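PDB 5I4A: protein argonaute from Marinitoga piezophila, which uses short 5'-hydroxyl guide RNAs to bind complementary single-stranded DNA or RNA targets and cleave them, and may defend against invading mobile genetic elements. Local coordinates for residues A[89-94]-A[135-140]; A[357-362]-A[390-395]; A[373-378]-A[395-400]. All coordinates share one frame; numbering follows the deposited sequence.

Contact 1 of 3, residues A[89-94]-A[135-140]. With nucleotides of chain B.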
loop_
_atom_site.group_PDB
_atom_site.type_symbol
_atom_site.label_atom_id
_atom_site.label_comp_id
_atom_site.label_asym_id
_atom_site.label_seq_id
_atom_site.Cartn_x
_atom_site.Cartn_y
_atom_site.Cartn_z
ATOM N N LYS A 89 -10.953 -10.021 18.935
ATOM C CA LYS A 89 -12.220 -9.467 18.472
ATOM C C LYS A 89 -12.957 -8.769 19.609
ATOM O O LYS A 89 -13.453 -7.647 19.452
ATOM C CB LYS A 89 -13.080 -10.578 17.873
ATOM C CG LYS A 89 -14.533 -10.200 17.649
ATOM C CD LYS A 89 -15.351 -11.417 17.254
ATOM C CE LYS A 89 -16.815 -11.063 17.051
ATOM N NZ LYS A 89 -17.609 -12.254 16.643
ATOM N N THR A 90 -13.020 -9.422 20.772
ATOM C CA THR A 90 -13.712 -8.843 21.920
ATOM C C THR A 90 -13.035 -7.561 22.386
ATOM O O THR A 90 -13.708 -6.574 22.705
ATOM C CB THR A 90 -13.763 -9.860 23.057
ATOM O OG1 THR A 90 -14.321 -11.090 22.574
ATOM C CG2 THR A 90 -14.611 -9.336 24.204
ATOM N N LEU A 91 -11.702 -7.557 22.434
ATOM C CA LEU A 91 -10.978 -6.370 22.877
ATOM C C LEU A 91 -11.174 -5.211 21.905
ATOM O O LEU A 91 -11.322 -4.057 22.324
ATOM C CB LEU A 91 -9.496 -6.703 23.036
ATOM C CG LEU A 91 -8.593 -5.704 23.757
ATOM C CD1 LEU A 91 -9.143 -5.372 25.130
ATOM C CD2 LEU A 91 -7.194 -6.280 23.869
ATOM N N TYR A 92 -11.184 -5.502 20.600
ATOM C CA TYR A 92 -11.449 -4.468 19.602
ATOM C C TYR A 92 -12.823 -3.843 19.806
ATOM O O TYR A 92 -12.972 -2.615 19.785
ATOM C CB TYR A 92 -11.332 -5.057 18.197
ATOM C CG TYR A 92 -9.987 -4.842 17.540
ATOM C CD1 TYR A 92 -9.445 -3.569 17.417
ATOM C CD2 TYR A 92 -9.259 -5.914 17.044
ATOM C CE1 TYR A 92 -8.216 -3.371 16.815
ATOM C CE2 TYR A 92 -8.031 -5.727 16.442
ATOM C CZ TYR A 92 -7.513 -4.454 16.327
ATOM O OH TYR A 92 -6.289 -4.269 15.729
ATOM N N LYS A 93 -13.846 -4.679 19.997
ATOM C CA LYS A 93 -15.188 -4.159 20.228
ATOM C C LYS A 93 -15.265 -3.383 21.533
ATOM O O LYS A 93 -16.000 -2.393 21.627
ATOM C CB LYS A 93 -16.202 -5.303 20.226
ATOM C CG LYS A 93 -16.295 -6.045 18.900
ATOM C CD LYS A 93 -17.171 -7.282 19.018
ATOM C CE LYS A 93 -18.590 -6.921 19.425
ATOM N NZ LYS A 93 -19.433 -8.138 19.583
ATOM N N TYR A 94 -14.507 -3.808 22.544
ATOM C CA TYR A 94 -14.531 -3.107 23.822
ATOM C C TYR A 94 -13.882 -1.734 23.711
ATOM O O TYR A 94 -14.352 -0.768 24.324
ATOM C CB TYR A 94 -13.840 -3.941 24.898
ATOM C CG TYR A 94 -13.872 -3.276 26.248
ATOM C CD1 TYR A 94 -15.081 -2.956 26.847
ATOM C CD2 TYR A 94 -12.701 -2.959 26.919
ATOM C CE1 TYR A 94 -15.125 -2.342 28.078
ATOM C CE2 TYR A 94 -12.736 -2.343 28.155
ATOM C CZ TYR A 94 -13.952 -2.037 28.728
ATOM O OH TYR A 94 -14.002 -1.426 29.956
ATOM N N ILE A 135 -6.312 3.104 16.339
ATOM C CA ILE A 135 -5.967 2.143 17.378
ATOM C C ILE A 135 -5.886 0.756 16.755
ATOM O O ILE A 135 -6.784 0.356 16.007
ATOM C CB ILE A 135 -6.997 2.167 18.523
ATOM C CG1 ILE A 135 -7.267 3.603 18.976
ATOM C CG2 ILE A 135 -6.509 1.349 19.684
ATOM C CD1 ILE A 135 -6.114 4.244 19.707
ATOM N N LYS A 136 -4.818 0.024 17.070
ATOM C CA LYS A 136 -4.640 -1.343 16.601
ATOM C C LYS A 136 -4.082 -2.198 17.731
ATOM O O LYS A 136 -3.422 -1.696 18.643
ATOM C CB LYS A 136 -3.712 -1.405 15.381
ATOM C CG LYS A 136 -4.335 -0.860 14.107
ATOM C CD LYS A 136 -5.582 -1.642 13.743
ATOM C CE LYS A 136 -6.074 -1.289 12.353
ATOM N NZ LYS A 136 -6.985 -2.341 11.823
ATOM N N ILE A 137 -4.352 -3.499 17.655
ATOM C CA ILE A 137 -3.971 -4.459 18.686
ATOM C C ILE A 137 -2.837 -5.321 18.150
ATOM O O ILE A 137 -2.916 -5.835 17.028
ATOM C CB ILE A 137 -5.168 -5.328 19.112
ATOM C CG1 ILE A 137 -6.241 -4.466 19.780
ATOM C CG2 ILE A 137 -4.721 -6.448 20.038
ATOM C CD1 ILE A 137 -7.488 -5.235 20.158
ATOM N N HIS A 138 -1.791 -5.488 18.956
ATOM C CA HIS A 138 -0.598 -6.211 18.546
ATOM C C HIS A 138 -0.243 -7.259 19.588
ATOM O O HIS A 138 -0.332 -7.007 20.793
ATOM C CB HIS A 138 0.574 -5.249 18.341
ATOM C CG HIS A 138 0.231 -4.067 17.492
ATOM N ND1 HIS A 138 0.292 -4.095 16.116
ATOM C CD2 HIS A 138 -0.198 -2.826 17.825
ATOM C CE1 HIS A 138 -0.075 -2.920 15.637
ATOM N NE2 HIS A 138 -0.379 -2.133 16.653
ATOM N N ASN A 139 0.153 -8.435 19.115
ATOM C CA ASN A 139 0.567 -9.545 19.969
ATOM C C ASN A 139 2.080 -9.695 19.823
ATOM O O ASN A 139 2.564 -10.336 18.886
ATOM C CB ASN A 139 -0.176 -10.823 19.590
ATOM C CG ASN A 139 -0.091 -11.891 20.664
ATOM O OD1 ASN A 139 -0.203 -13.084 20.380
ATOM N ND2 ASN A 139 0.109 -11.468 21.906
ATOM N N ILE A 140 2.825 -9.085 20.744
ATOM C CA ILE A 140 4.282 -9.076 20.714
ATOM C C ILE A 140 4.798 -9.803 21.947
ATOM O O ILE A 140 4.426 -9.459 23.076
ATOM C CB ILE A 140 4.844 -7.643 20.671
ATOM C CG1 ILE A 140 4.133 -6.800 19.611
ATOM C CG2 ILE A 140 6.348 -7.667 20.415
ATOM C CD1 ILE A 140 4.590 -5.352 19.593
ATOM P P A B 11 -6.804 -6.412 12.681
ATOM O OP1 A B 11 -7.340 -5.031 12.615
ATOM O OP2 A B 11 -5.953 -6.824 13.827
ATOM O "O5'" A B 11 -8.047 -7.399 12.593
ATOM C "C5'" A B 11 -7.918 -8.777 12.906
ATOM C "C4'" A B 11 -9.264 -9.388 13.172
ATOM O "O4'" A B 11 -9.789 -8.848 14.414
ATOM C "C3'" A B 11 -10.322 -9.057 12.128
ATOM O "O3'" A B 11 -10.312 -9.921 10.996
ATOM C "C2'" A B 11 -11.621 -9.083 12.927
ATOM O "O2'" A B 11 -12.092 -10.410 13.115
ATOM C "C1'" A B 11 -11.157 -8.537 14.272
ATOM N N9 A B 11 -11.304 -7.072 14.342
ATOM C C8 A B 11 -10.438 -6.087 13.921
ATOM N N7 A B 11 -10.881 -4.870 14.139
ATOM C C5 A B 11 -12.119 -5.081 14.741
ATOM C C6 A B 11 -13.110 -4.210 15.226
ATOM N N6 A B 11 -13.015 -2.874 15.184
ATOM N N1 A B 11 -14.216 -4.764 15.764
ATOM C C2 A B 11 -14.330 -6.098 15.818
ATOM N N3 A B 11 -13.472 -7.018 15.396
ATOM C C4 A B 11 -12.384 -6.431 14.867
ATOM P P U B 10 -6.050 -1.851 7.756
ATOM O OP1 U B 10 -5.758 -0.673 8.605
ATOM O OP2 U B 10 -5.192 -2.117 6.576
ATOM O "O5'" U B 10 -6.138 -3.146 8.676
ATOM O "O3'" U B 10 -5.990 -6.695 11.326
#
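The torsions of Tyr-92 and Ile-137 bring the two together. The tyrosine's chi1 of -96° lies well off the usual staggered positions and swings the ring across from the helix to the strand. Ile-137 has CG1 anti to its carbonyl carbon and an extended chi2 (177°), which sends CD1 straight at the ring. Ile-137 CD1 sits 3.5 Å from the centroid of the Tyr-92 ring, almost on its normal, a CH-pi contact; isoleucine's extended CG1-CD1 arm ends in a methyl that can reach the face. The adenine of A11 of chain B, a nucleotide of the guide RNA, lies over the opposite face, its N7 3.4 Å above the ring plane, so the ring is held between base and methyl. Leu-91 closes in beside it, with CG 3.8 Å from Ile-137 CD1.

The phenol tip works in two directions. Tyr-92 OH accepts the Ile-137 N-H over 2.8 Å at a fairly straight 159°, and donates to OP2 of A11 of chain B at 3.2 Å. Lys-136, bent at chi2, passes its CD by the hydroxyl and brings NZ to OP1 of the same phosphate at 2.8 Å; a positive charge there would favour the anionic backbone. The bond from Lys-136 NZ to O5' of U10 of chain B is weak. An alanine here in place of Tyr-92 would probably deprive the adenine of its flat partner and the Ile-137 amide of its acceptor.

Segment 89-94, on helix 84-101 of the N-terminal domain, runs roughly antiparallel to segment 135-140, on strand 127-140 of linker L1, their axes 9.5 Å apart at closest approach. Leu-91 touches Ile-11, Thr-90 rests on Pro-56 of strand 51-56, and Ile-137 packs on Leu-146 of the adjoining strand 143-156.

Contact 2 of 3, residues A[357-362]-A[390-395]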
loop_
_atom_site.group_PDB
_atom_site.type_symbol
_atom_site.label_atom_id
_atom_site.label_comp_id
_atom_site.label_asym_id
_atom_site.label_seq_id
_atom_site.Cartn_x
_atom_site.Cartn_y
_atom_site.Cartn_z
ATOM N N GLU A 357 -8.443 7.187 -30.029
ATOM C CA GLU A 357 -8.555 5.746 -29.863
ATOM C C GLU A 357 -7.332 5.118 -29.211
ATOM O O GLU A 357 -7.406 3.956 -28.792
ATOM C CB GLU A 357 -8.794 5.078 -31.222
ATOM C CG GLU A 357 -10.003 5.611 -31.965
ATOM C CD GLU A 357 -11.296 5.354 -31.222
ATOM O OE1 GLU A 357 -11.616 4.172 -30.978
ATOM O OE2 GLU A 357 -11.986 6.334 -30.871
ATOM N N PHE A 358 -6.219 5.850 -29.122
ATOM C CA PHE A 358 -4.949 5.314 -28.628
ATOM C C PHE A 358 -4.508 4.116 -29.466
ATOM O O PHE A 358 -4.182 3.045 -28.950
ATOM C CB PHE A 358 -5.037 4.966 -27.140
ATOM C CG PHE A 358 -5.375 6.144 -26.275
ATOM C CD1 PHE A 358 -4.412 7.089 -25.967
ATOM C CD2 PHE A 358 -6.659 6.319 -25.787
ATOM C CE1 PHE A 358 -4.721 8.182 -25.181
ATOM C CE2 PHE A 358 -6.975 7.410 -24.999
ATOM C CZ PHE A 358 -6.004 8.342 -24.694
ATOM N N THR A 359 -4.499 4.316 -30.782
ATOM C CA THR A 359 -4.162 3.287 -31.750
ATOM C C THR A 359 -3.020 3.763 -32.638
ATOM O O THR A 359 -2.781 4.963 -32.795
ATOM C CB THR A 359 -5.371 2.923 -32.622
ATOM O OG1 THR A 359 -5.884 4.110 -33.243
ATOM C CG2 THR A 359 -6.464 2.280 -31.782
ATOM N N VAL A 360 -2.320 2.798 -33.225
ATOM C CA VAL A 360 -1.218 3.054 -34.143
ATOM C C VAL A 360 -1.460 2.242 -35.405
ATOM O O VAL A 360 -1.865 1.076 -35.334
ATOM C CB VAL A 360 0.146 2.690 -33.514
ATOM C CG1 VAL A 360 1.270 2.872 -34.519
ATOM C CG2 VAL A 360 0.397 3.526 -32.267
ATOM N N LYS A 361 -1.226 2.857 -36.561
ATOM C CA LYS A 361 -1.366 2.143 -37.823
ATOM C C LYS A 361 -0.173 1.206 -37.985
ATOM O O LYS A 361 0.983 1.630 -37.876
ATOM C CB LYS A 361 -1.486 3.119 -38.995
ATOM C CG LYS A 361 -0.219 3.873 -39.376
ATOM C CD LYS A 361 -0.536 5.189 -40.066
ATOM C CE LYS A 361 0.076 5.253 -41.457
ATOM N NZ LYS A 361 0.223 6.659 -41.929
ATOM N N ASN A 362 -0.453 -0.076 -38.186
ATOM C CA ASN A 362 0.615 -1.035 -38.417
ATOM C C ASN A 362 1.212 -0.802 -39.798
ATOM O O ASN A 362 0.485 -0.649 -40.784
ATOM C CB ASN A 362 0.091 -2.466 -38.291
ATOM C CG ASN A 362 1.104 -3.407 -37.662
ATOM O OD1 ASN A 362 2.257 -3.040 -37.436
ATOM N ND2 ASN A 362 0.675 -4.633 -37.380
ATOM N N VAL A 390 -1.691 1.147 -23.738
ATOM C CA VAL A 390 -0.881 -0.052 -23.544
ATOM C C VAL A 390 -1.483 -1.232 -24.295
ATOM O O VAL A 390 -0.769 -2.015 -24.935
ATOM C CB VAL A 390 -0.747 -0.355 -22.040
ATOM C CG1 VAL A 390 0.180 -1.541 -21.809
ATOM C CG2 VAL A 390 -0.272 0.874 -21.290
ATOM N N ARG A 391 -2.809 -1.368 -24.238
ATOM C CA ARG A 391 -3.488 -2.534 -24.798
ATOM C C ARG A 391 -3.364 -2.587 -26.317
ATOM O O ARG A 391 -3.189 -3.667 -26.893
ATOM C CB ARG A 391 -4.953 -2.501 -24.364
ATOM C CG ARG A 391 -5.874 -3.572 -24.914
ATOM C CD ARG A 391 -7.150 -3.557 -24.079
ATOM N NE ARG A 391 -8.318 -4.104 -24.758
ATOM C CZ ARG A 391 -9.497 -4.287 -24.170
ATOM N NH1 ARG A 391 -9.658 -3.974 -22.889
ATOM N NH2 ARG A 391 -10.515 -4.786 -24.858
ATOM N N ASN A 392 -3.438 -1.435 -26.981
ATOM C CA ASN A 392 -3.463 -1.381 -28.438
ATOM C C ASN A 392 -2.094 -1.146 -29.057
ATOM O O ASN A 392 -1.956 -1.264 -30.280
ATOM C CB ASN A 392 -4.422 -0.283 -28.901
ATOM C CG ASN A 392 -5.802 -0.439 -28.305
ATOM O OD1 ASN A 392 -6.284 -1.555 -28.120
ATOM N ND2 ASN A 392 -6.442 0.682 -27.990
ATOM N N PHE A 393 -1.087 -0.823 -28.253
ATOM C CA PHE A 393 0.219 -0.503 -28.794
ATOM C C PHE A 393 0.891 -1.757 -29.350
ATOM O O PHE A 393 0.675 -2.862 -28.843
ATOM C CB PHE A 393 1.098 0.123 -27.720
ATOM C CG PHE A 393 1.974 1.216 -28.233
ATOM C CD1 PHE A 393 1.433 2.435 -28.605
ATOM C CD2 PHE A 393 3.336 1.025 -28.353
ATOM C CE1 PHE A 393 2.237 3.444 -29.084
ATOM C CE2 PHE A 393 4.141 2.025 -28.834
ATOM C CZ PHE A 393 3.594 3.238 -29.198
ATOM N N PRO A 394 1.698 -1.614 -30.404
ATOM C CA PRO A 394 2.418 -2.775 -30.943
ATOM C C PRO A 394 3.286 -3.421 -29.873
ATOM O O PRO A 394 4.010 -2.741 -29.141
ATOM C CB PRO A 394 3.259 -2.177 -32.078
ATOM C CG PRO A 394 2.543 -0.925 -32.466
ATOM C CD PRO A 394 1.930 -0.397 -31.203
ATOM N N ASP A 395 3.205 -4.748 -29.784
ATOM C CA ASP A 395 3.864 -5.473 -28.707
ATOM C C ASP A 395 5.366 -5.604 -28.906
ATOM O O ASP A 395 6.074 -5.942 -27.953
ATOM C CB ASP A 395 3.241 -6.862 -28.552
ATOM C CG ASP A 395 1.778 -6.800 -28.161
ATOM O OD1 ASP A 395 1.403 -5.887 -27.395
ATOM O OD2 ASP A 395 1.001 -7.659 -28.625
HETATM O O HOH W 1 -9.216 1.876 -28.401
HETATM O O HOH W 2 -2.561 0.346 -32.427
#
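Asn-392, the last residue of its helix, reaches for the loop 357-362 with its side chain. Its CB points at the loop and lies 3.3 Å from Phe-358 O. CG, anti to the asparagine's carbonyl carbon, carries the amide past that oxygen, and Asn-392 ND2 gives Phe-358 O a weak hydrogen bond of 3.4 Å. ND2 also makes a weak bond to a water, which donates to Glu-357 O at 2.8 Å. An amide suits this place because one NH2 group can serve two successive carbonyls, the second through water. Phe-358 and Thr-359 form a G1 beta bulge opposite Asn-354, and Phe-358 takes the positive phi expected there. A second water accepts from Val-360 N at 2.6 Å and donates to Asn-392 O, tying loop to helix end.

Apolar contact follows beyond the helix: Val-360 CG2 meets Phe-393 CE1 obliquely at 3.7 Å, and Pro-394 CD faces Val-360 CB and lies over the rim of the adjacent Phe-393 ring. Val-360 and Pro-394 touch Ile-366 of helix 364-367, while Phe-393 lies against the sheet face of Ala-375 and Val-377 (strand 374-379) and Leu-399 (strand 398-403) and meets Phe-301 of strand 295-302 edge-to-face.

Contact 3 of 3, residues A[373-378]-A[395-400]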
loop_
_atom_site.group_PDB
_atom_site.type_symbol
_atom_site.label_atom_id
_atom_site.label_comp_id
_atom_site.label_asym_id
_atom_site.label_seq_id
_atom_site.Cartn_x
_atom_site.Cartn_y
_atom_site.Cartn_z
ATOM N N VAL A 373 13.416 -1.585 -28.665
ATOM C CA VAL A 373 13.247 -0.259 -29.249
ATOM C C VAL A 373 12.218 0.487 -28.417
ATOM O O VAL A 373 11.089 0.010 -28.238
ATOM C CB VAL A 373 12.816 -0.320 -30.726
ATOM C CG1 VAL A 373 12.504 1.083 -31.244
ATOM C CG2 VAL A 373 13.909 -0.960 -31.566
ATOM N N MET A 374 12.610 1.649 -27.908
ATOM C CA MET A 374 11.726 2.473 -27.099
ATOM C C MET A 374 10.776 3.262 -27.989
ATOM O O MET A 374 11.179 3.829 -29.007
ATOM C CB MET A 374 12.541 3.435 -26.239
ATOM C CG MET A 374 13.596 2.756 -25.393
ATOM S SD MET A 374 12.847 1.690 -24.155
ATOM C CE MET A 374 14.263 0.731 -23.654
ATOM N N ALA A 375 9.511 3.304 -27.596
ATOM C CA ALA A 375 8.524 4.148 -28.255
ATOM C C ALA A 375 8.320 5.373 -27.371
ATOM O O ALA A 375 7.617 5.318 -26.359
ATOM C CB ALA A 375 7.224 3.393 -28.492
ATOM N N ILE A 376 8.956 6.480 -27.751
ATOM C CA ILE A 376 8.777 7.759 -27.064
ATOM C C ILE A 376 7.440 8.333 -27.524
ATOM O O ILE A 376 7.326 8.886 -28.624
ATOM C CB ILE A 376 9.938 8.718 -27.338
ATOM C CG1 ILE A 376 11.241 8.135 -26.776
ATOM C CG2 ILE A 376 9.656 10.085 -26.726
ATOM C CD1 ILE A 376 12.495 8.797 -27.305
ATOM N N VAL A 377 6.424 8.196 -26.685
ATOM C CA VAL A 377 5.054 8.554 -27.027
ATOM C C VAL A 377 4.706 9.818 -26.257
ATOM O O VAL A 377 4.659 9.808 -25.020
ATOM C CB VAL A 377 4.077 7.418 -26.698
ATOM C CG1 VAL A 377 2.656 7.808 -27.075
ATOM C CG2 VAL A 377 4.509 6.145 -27.409
ATOM N N LEU A 378 4.479 10.909 -26.981
ATOM C CA LEU A 378 4.194 12.191 -26.353
ATOM C C LEU A 378 2.712 12.282 -26.016
ATOM O O LEU A 378 1.857 12.194 -26.905
ATOM C CB LEU A 378 4.612 13.341 -27.268
ATOM C CG LEU A 378 6.104 13.674 -27.321
ATOM C CD1 LEU A 378 6.872 12.686 -28.192
ATOM C CD2 LEU A 378 6.304 15.103 -27.808
ATOM N N ASP A 395 3.205 -4.748 -29.784
ATOM C CA ASP A 395 3.864 -5.473 -28.707
ATOM C C ASP A 395 5.366 -5.604 -28.906
ATOM O O ASP A 395 6.074 -5.942 -27.953
ATOM C CB ASP A 395 3.241 -6.862 -28.552
ATOM C CG ASP A 395 1.778 -6.800 -28.161
ATOM O OD1 ASP A 395 1.403 -5.887 -27.395
ATOM O OD2 ASP A 395 1.001 -7.659 -28.625
ATOM N N ASN A 396 5.871 -5.347 -30.109
ATOM C CA ASN A 396 7.309 -5.398 -30.336
ATOM C C ASN A 396 8.014 -4.104 -29.950
ATOM O O ASN A 396 9.230 -4.000 -30.134
ATOM C CB ASN A 396 7.601 -5.741 -31.800
ATOM C CG ASN A 396 6.951 -4.776 -32.770
ATOM O OD1 ASN A 396 5.875 -4.239 -32.506
ATOM N ND2 ASN A 396 7.603 -4.552 -33.906
ATOM N N LEU A 397 7.291 -3.125 -29.414
ATOM C CA LEU A 397 7.870 -1.868 -28.966
ATOM C C LEU A 397 7.747 -1.739 -27.453
ATOM O O LEU A 397 6.778 -2.206 -26.849
ATOM C CB LEU A 397 7.185 -0.672 -29.634
ATOM C CG LEU A 397 7.216 -0.616 -31.163
ATOM C CD1 LEU A 397 6.389 0.554 -31.664
ATOM C CD2 LEU A 397 8.646 -0.515 -31.665
ATOM N N ILE A 398 8.741 -1.093 -26.851
ATOM C CA ILE A 398 8.756 -0.829 -25.417
ATOM C C ILE A 398 8.112 0.540 -25.215
ATOM O O ILE A 398 8.724 1.575 -25.487
ATOM C CB ILE A 398 10.175 -0.880 -24.846
ATOM C CG1 ILE A 398 10.809 -2.247 -25.114
ATOM C CG2 ILE A 398 10.160 -0.589 -23.349
ATOM C CD1 ILE A 398 12.260 -2.345 -24.686
ATOM N N LEU A 399 6.873 0.539 -24.736
ATOM C CA LEU A 399 6.100 1.767 -24.606
ATOM C C LEU A 399 6.711 2.664 -23.534
ATOM O O LEU A 399 6.854 2.256 -22.376
ATOM C CB LEU A 399 4.649 1.423 -24.274
ATOM C CG LEU A 399 3.628 2.547 -24.110
ATOM C CD1 LEU A 399 3.706 3.496 -25.279
ATOM C CD2 LEU A 399 2.233 1.961 -23.995
ATOM N N GLN A 400 7.074 3.889 -23.920
ATOM C CA GLN A 400 7.722 4.847 -23.025
ATOM C C GLN A 400 7.046 6.204 -23.159
ATOM O O GLN A 400 7.586 7.121 -23.794
ATOM C CB GLN A 400 9.221 4.952 -23.317
ATOM C CG GLN A 400 10.025 3.700 -22.968
ATOM C CD GLN A 400 10.146 3.475 -21.467
ATOM O OE1 GLN A 400 9.743 4.320 -20.668
ATOM N NE2 GLN A 400 10.706 2.334 -21.082
HETATM O O HOH W 3 11.108 -3.539 -28.434
#
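Strands 374-379 and 398-403 flank helix 387-392 in a beta-alpha-beta unit of the Mid domain, and this contact is their parallel pairing within its parallel sheet. The bridges run Met-374 with Ile-398, Ala-375 with Leu-399, and Ile-376 with Gln-400, and the directions of the short strand segments are inclined by 28°. Hydrogen bonds cross in the parallel zigzag. Ile-398 N gives to Val-373 O (2.9 Å), nearly along the C=O axis, and Ala-375 N to Ile-398 O (2.8 Å), almost straight at 175°. Gln-400 N then reaches Ala-375 O, and Val-377 N makes the last bond within these segments, to Gln-400 O, longer at 3.3 Å and with its donor well above the carbonyl plane. Before the first bridge, a water accepts from Val-373 N and donates to Asn-396 O.

On one face Met-374, bent at chi2, lays its SD alongside Ile-398 CG2, 3.6 Å away, and also beside Gln-400 CG at 3.7 Å; a flexible thioether can follow both neighbours. Helix 412-424 lies against this face, Met-422 touching Met-374 and Ile-376. On the other face small Ala-375 leaves room for the ring of Phe-393. There Val-377 CG2 and Leu-399 CD1 meet at 3.5 Å, tighter than ordinary carbon contact.

Ala-375 and Val-377 spend their amides on strand 398-403, while Met-374 and Ile-376 bond to strand 295-302, which makes 374-379 an interior strand. Gln-400 O also receives the Tyr-418 hydroxyl, and that shared demand is consistent with the longer bond from Val-377. With the main-chain groups paired in this way, mostly apolar side chains can be buried on both faces at little polar cost.

How the contacts relate
From the N terminus, contact 1 comes first: it closes a loop of 40 residues and joins the N-terminal domain to linker L1 in the PAZ lobe. The chain then passes through PAZ and L2 to the Mid domain, on the opposite side of the chain's centre, about 51 Å away between the centres of contacts 1 and 2. Contacts 2 and 3 cross, their segments alternating and sharing Asp-395: contact 2 spans 27 residues, and contact 3 spans 16, which include helix 387-392 of the beta-alpha-beta unit. Phe-393 joins the two, its CE2 lying 3.4 Å from Ala-375 CB, so that the surface loop and helix end of contact 2 pack on the parallel sheet of contact 3.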